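Local atomic coordinates of plasmid stabilization system (Mesorhizobium opportunistum, PDB entry 5CEG), a protein that probably acts as the ParE-like toxin of a type II toxin-antitoxin system, a RelE-family protein held in complex with its CopG/Arc/MetJ-type antidote. Residues T24-L29 and I103-V107; E80-V84 and V107-R111. The contacts are given in a common frame with arbitrary orientation. Where two conformers were deposited one is given. Residues are numbered along the deposited sequence.

Contact 1: residues T24-L29 and I103-V107; sequences TAKADL and IVRVV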
loop_
_atom_site.group_PDB
_atom_site.type_symbol
_atom_site.label_atom_id
_atom_site.label_comp_id
_atom_site.label_asym_id
_atom_site.label_seq_id
_atom_site.Cartn_x
_atom_site.Cartn_y
_atom_site.Cartn_z
ATOM N N THR B 24 2.949 -30.484 10.244
ATOM C CA THR B 24 2.924 -29.391 9.273
ATOM C C THR B 24 4.121 -28.450 9.445
ATOM O O THR B 24 4.673 -27.975 8.447
ATOM C CB THR B 24 1.640 -28.561 9.357
ATOM O OG1 THR B 24 0.504 -29.439 9.393
ATOM C CG2 THR B 24 1.532 -27.675 8.116
ATOM N N ALA B 25 4.539 -28.198 10.688
ATOM C CA ALA B 25 5.703 -27.331 10.897
ATOM C C ALA B 25 6.972 -27.953 10.313
ATOM O O ALA B 25 7.813 -27.257 9.765
ATOM C CB ALA B 25 5.895 -27.029 12.379
ATOM N N LYS B 26 7.125 -29.269 10.464
ATOM C CA LYS B 26 8.245 -29.946 9.820
ATOM C C LYS B 26 8.192 -29.757 8.303
ATOM O O LYS B 26 9.204 -29.472 7.672
ATOM C CB LYS B 26 8.246 -31.439 10.173
ATOM C CG LYS B 26 9.401 -32.194 9.544
ATOM C CD LYS B 26 9.319 -33.687 9.882
ATOM C CE LYS B 26 10.444 -34.471 9.214
ATOM N NZ LYS B 26 10.433 -35.905 9.631
ATOM N N ALA B 27 6.997 -29.889 7.727
ATOM C CA ALA B 27 6.816 -29.666 6.302
ATOM C C ALA B 27 7.156 -28.228 5.912
ATOM O O ALA B 27 7.736 -27.994 4.841
ATOM C CB ALA B 27 5.373 -30.012 5.886
ATOM N N ASP B 28 6.800 -27.269 6.771
ATOM C CA ASP B 28 7.136 -25.868 6.518
ATOM C C ASP B 28 8.647 -25.727 6.403
ATOM O O ASP B 28 9.139 -25.059 5.504
ATOM C CB ASP B 28 6.636 -24.947 7.645
ATOM C CG ASP B 28 5.118 -24.842 7.724
ATOM O OD1 ASP B 28 4.410 -25.062 6.712
ATOM O OD2 ASP B 28 4.645 -24.506 8.825
ATOM N N LEU B 29 9.373 -26.348 7.339
ATOM C CA LEU B 29 10.837 -26.274 7.346
ATOM C C LEU B 29 11.438 -26.862 6.068
ATOM O O LEU B 29 12.368 -26.303 5.494
ATOM C CB LEU B 29 11.410 -26.998 8.571
ATOM C CG LEU B 29 11.187 -26.341 9.941
ATOM C CD1 LEU B 29 11.681 -27.269 11.073
ATOM C CD2 LEU B 29 11.895 -24.981 10.014
ATOM N N ILE B 103 5.913 -26.217 18.470
ATOM C CA ILE B 103 5.928 -25.272 17.355
ATOM C C ILE B 103 4.911 -25.768 16.326
ATOM O O ILE B 103 5.040 -26.852 15.757
ATOM C CB ILE B 103 7.338 -25.116 16.758
ATOM C CG1 ILE B 103 8.274 -24.573 17.843
ATOM C CG2 ILE B 103 7.302 -24.187 15.547
ATOM C CD1 ILE B 103 9.704 -24.327 17.396
ATOM N N VAL B 104 3.870 -24.962 16.130
ATOM C CA VAL B 104 2.735 -25.384 15.312
ATOM C C VAL B 104 2.918 -25.085 13.814
ATOM O O VAL B 104 2.572 -25.911 12.968
ATOM C CB VAL B 104 1.451 -24.732 15.854
ATOM C CG1 VAL B 104 0.237 -25.111 14.997
ATOM C CG2 VAL B 104 1.225 -25.173 17.305
ATOM N N ARG B 105 3.475 -23.912 13.482
ATOM C CA ARG B 105 3.822 -23.558 12.087
ATOM C C ARG B 105 5.085 -22.715 12.054
ATOM O O ARG B 105 5.394 -22.018 13.027
ATOM C CB ARG B 105 2.728 -22.743 11.377
ATOM C CG ARG B 105 1.381 -23.418 11.244
ATOM C CD ARG B 105 1.439 -24.665 10.374
ATOM N NE ARG B 105 1.881 -24.473 8.986
ATOM C CZ ARG B 105 1.069 -24.466 7.932
ATOM N NH1 ARG B 105 -0.247 -24.576 8.096
ATOM N NH2 ARG B 105 1.577 -24.365 6.708
ATOM N N VAL B 106 5.768 -22.760 10.920
ATOM C CA VAL B 106 6.803 -21.781 10.581
ATOM C C VAL B 106 6.318 -21.018 9.340
ATOM O O VAL B 106 6.214 -21.589 8.252
ATOM C CB VAL B 106 8.163 -22.443 10.302
ATOM C CG1 VAL B 106 9.227 -21.367 10.066
ATOM C CG2 VAL B 106 8.570 -23.355 11.473
ATOM N N VAL B 107 5.989 -19.738 9.515
ATOM C CA VAL B 107 5.344 -18.972 8.447
ATOM C C VAL B 107 6.307 -17.965 7.827
ATOM O O VAL B 107 6.955 -17.233 8.547
ATOM C CB VAL B 107 4.123 -18.226 8.980
ATOM C CG1 VAL B 107 3.416 -17.477 7.846
ATOM C CG2 VAL B 107 3.150 -19.205 9.660
#
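In this ParE toxin of the RelE family, the first helix packs on an inner strand of the sheet, and the join is built round one carboxylate. Helix 24-29 and strand 103-107 run nearly parallel, their axes 25° apart and 6.6 Å at closest approach, with the CA atoms of Ala25 and Arg105 only 4.4 Å from each other. Asp28 OD2 accepts twice: from Arg105 NE at 2.8 Å (N-H...O angle 164°) and from the backbone Val106 N at 2.9 Å (159°). Asp28 OD1 takes Arg105 NH2 at 2.9 Å (151°), so the salt bridge is bidentate while the same side chain also satisfies a strand amide. Just before that amide, Val104 and Arg105 both face Leu86 in a classic beta bulge. The remaining guanidinium nitrogen, Arg105 NH1, is satisfied by an acidic side chain and a backbone group of the antidote chain, linking the intramolecular ion pair to the toxin-antitoxin interface. The small side chain of Ala25 suits the close approach: its CB lies 3.5 Å from Ile103 O and 3.6 Å from Val104 O, an oxygen whose hydrogen-bond partner is Ser22 OG. Further along, Leu29 CD2 meets Val106 CG2 at 4.0 Å. Thr24 covers one face of the guanidinium, its CG2 3.2 Å from Arg105 CZ.

Contact 2: residues E80-V84 and V107-R111; sequences EAPFV and VDGRR. With NA (sodium ion), chain J.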
loop_
_atom_site.group_PDB
_atom_site.type_symbol
_atom_site.label_atom_id
_atom_site.label_comp_id
_atom_site.label_asym_id
_atom_site.label_seq_id
_atom_site.Cartn_x
_atom_site.Cartn_y
_atom_site.Cartn_z
ATOM N N GLU B 80 11.715 -14.768 13.690
ATOM C CA GLU B 80 13.062 -15.027 13.202
ATOM C C GLU B 80 13.058 -14.618 11.739
ATOM O O GLU B 80 12.810 -15.437 10.850
ATOM C CB GLU B 80 13.452 -16.502 13.384
ATOM C CG GLU B 80 14.843 -16.859 12.859
ATOM C CD GLU B 80 15.934 -16.037 13.507
ATOM O OE1 GLU B 80 15.896 -15.874 14.750
ATOM O OE2 GLU B 80 16.820 -15.551 12.778
ATOM N N ALA B 81 13.297 -13.330 11.494
ATOM C CA ALA B 81 13.049 -12.736 10.185
ATOM C C ALA B 81 13.697 -13.518 9.047
ATOM O O ALA B 81 14.863 -13.920 9.154
ATOM C CB ALA B 81 13.542 -11.292 10.171
ATOM N N PRO B 82 12.955 -13.734 7.953
ATOM C CA PRO B 82 11.597 -13.275 7.610
ATOM C C PRO B 82 10.460 -14.197 8.073
ATOM O O PRO B 82 9.325 -14.083 7.579
ATOM C CB PRO B 82 11.641 -13.238 6.080
ATOM C CG PRO B 82 12.537 -14.405 5.752
ATOM C CD PRO B 82 13.604 -14.400 6.807
ATOM N N PHE B 83 10.766 -15.104 8.998
ATOM C CA PHE B 83 9.802 -16.105 9.445
ATOM C C PHE B 83 9.154 -15.735 10.765
ATOM O O PHE B 83 9.715 -15.005 11.584
ATOM C CB PHE B 83 10.473 -17.482 9.574
ATOM C CG PHE B 83 11.276 -17.862 8.374
ATOM C CD1 PHE B 83 10.644 -18.236 7.199
ATOM C CD2 PHE B 83 12.660 -17.805 8.410
ATOM C CE1 PHE B 83 11.383 -18.568 6.082
ATOM C CE2 PHE B 83 13.404 -18.133 7.301
ATOM C CZ PHE B 83 12.775 -18.503 6.135
ATOM N N VAL B 84 7.952 -16.257 10.958
ATOM C CA VAL B 84 7.243 -16.137 12.210
ATOM C C VAL B 84 7.007 -17.550 12.728
ATOM O O VAL B 84 6.416 -18.374 12.024
ATOM C CB VAL B 84 5.906 -15.397 12.000
ATOM C CG1 VAL B 84 5.052 -15.487 13.217
ATOM C CG2 VAL B 84 6.159 -13.932 11.588
ATOM N N VAL B 107 5.989 -19.738 9.515
ATOM C CA VAL B 107 5.344 -18.972 8.447
ATOM C C VAL B 107 6.307 -17.965 7.827
ATOM O O VAL B 107 6.955 -17.233 8.547
ATOM C CB VAL B 107 4.123 -18.226 8.980
ATOM C CG1 VAL B 107 3.416 -17.477 7.846
ATOM C CG2 VAL B 107 3.150 -19.205 9.660
ATOM N N ASP B 108 6.408 -17.947 6.498
ATOM C CA ASP B 108 7.231 -16.950 5.816
ATOM C C ASP B 108 6.387 -15.710 5.564
ATOM O O ASP B 108 5.468 -15.752 4.753
ATOM C CB ASP B 108 7.770 -17.511 4.493
ATOM C CG ASP B 108 8.709 -16.546 3.769
ATOM O OD1 ASP B 108 8.790 -15.355 4.128
ATOM O OD2 ASP B 108 9.394 -17.004 2.831
ATOM N N GLY B 109 6.706 -14.613 6.247
ATOM C CA GLY B 109 5.917 -13.404 6.107
ATOM C C GLY B 109 5.925 -12.829 4.698
ATOM O O GLY B 109 4.985 -12.142 4.293
ATOM N N ARG B 110 6.994 -13.085 3.950
ATOM C CA ARG B 110 7.065 -12.601 2.572
ATOM C C ARG B 110 6.049 -13.314 1.684
ATOM O O ARG B 110 5.609 -12.772 0.666
ATOM C CB ARG B 110 8.471 -12.793 1.994
ATOM C CG ARG B 110 9.551 -11.983 2.704
ATOM C CD ARG B 110 10.908 -12.506 2.241
ATOM N NE ARG B 110 12.035 -11.775 2.810
ATOM C CZ ARG B 110 13.284 -12.231 2.795
ATOM N NH1 ARG B 110 13.547 -13.416 2.260
ATOM N NH2 ARG B 110 14.264 -11.509 3.318
ATOM N N ARG B 111 5.683 -14.534 2.074
ATOM C CA ARG B 111 4.800 -15.370 1.270
ATOM C C ARG B 111 3.348 -15.288 1.710
ATOM O O ARG B 111 2.442 -15.510 0.903
ATOM C CB ARG B 111 5.268 -16.830 1.338
ATOM C CG ARG B 111 4.423 -17.810 0.546
ATOM C CD ARG B 111 4.855 -19.234 0.828
ATOM N NE ARG B 111 4.258 -20.193 -0.099
ATOM C CZ ARG B 111 4.779 -21.392 -0.341
ATOM N NH1 ARG B 111 5.899 -21.752 0.274
ATOM N NH2 ARG B 111 4.190 -22.223 -1.195
HETATM NA NA NA J . 4.637 -9.773 3.503
HETATM O O HOH W 1 4.809 -10.132 1.127
HETATM O O HOH W 2 3.798 -7.594 2.629
#
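Three backbone hydrogen bonds tie 80-84 to 107-111. Val84 and Val107 exchange two, Val84 N to Val107 O at 2.8 Å (N-H...O angle 162°) and Val107 N to Val84 O at 2.9 Å (175°), which defines an antiparallel hydrogen-bonded pair. The third, Gly109 N to Pro82 O at 3.0 Å (157°), flanks the non-hydrogen-bonded pair Phe83-Asp108, whose CA atoms are 4.5 Å apart; there Phe83 CA also makes a CA-H...O contact with Val107 O at 3.2 Å. Asp108 ends the strand and N-caps the following helix: its OD1 accepts from Arg110 N at 2.9 Å. One residue on, Gly109 O binds the sodium ion at 2.5 Å, beside two waters and the backbone O atoms of Leu113, Leu116 and the C-terminal Phe117; the water 2.4 Å from the ion also donates to Arg110 O at 2.8 Å. Outside these bonds, the ring of Pro82, which follows a cis peptide bond, covers one face of the Arg110 guanidinium, with Pro82 CB 3.6 Å from Arg110 NE. That guanidinium finds its strongest polar partner in an acidic side chain of an antidote chain. Phe83 CD1 packs 4.0 Å from Asp108 CB, while Tyr47 of helix 41-60 meets the Phe83 ring edge-to-face. Such geometry belongs to the open end of an antiparallel beta hairpin, where strand 100-108 of the ParE fold passes directly into a capped C-terminal helix.

In the fold
Strand 100-108 carries both contacts, whose centres are 11 Å apart; Val107 lies in both segments, though it touches its partner segment only in contact 2. Contact 1 packs helix 23-37 on this strand; contact 2 pairs its end with strand 83-90, its neighbour in the sheet. They touch where Val106 CG1 lies 4.1 Å from Phe83 CB, so Val106 meets the helix in one contact and Phe83 from the other. Val106 points to the helix, whereas the next residue, Val107, pairs with Val84 on the other face and packs on an antidote chain. Antidote acidic groups meet Arg105 in contact 1 and Arg110 in contact 2. The sodium site adjoins contact 2; contact 1 supplies none of its ligands.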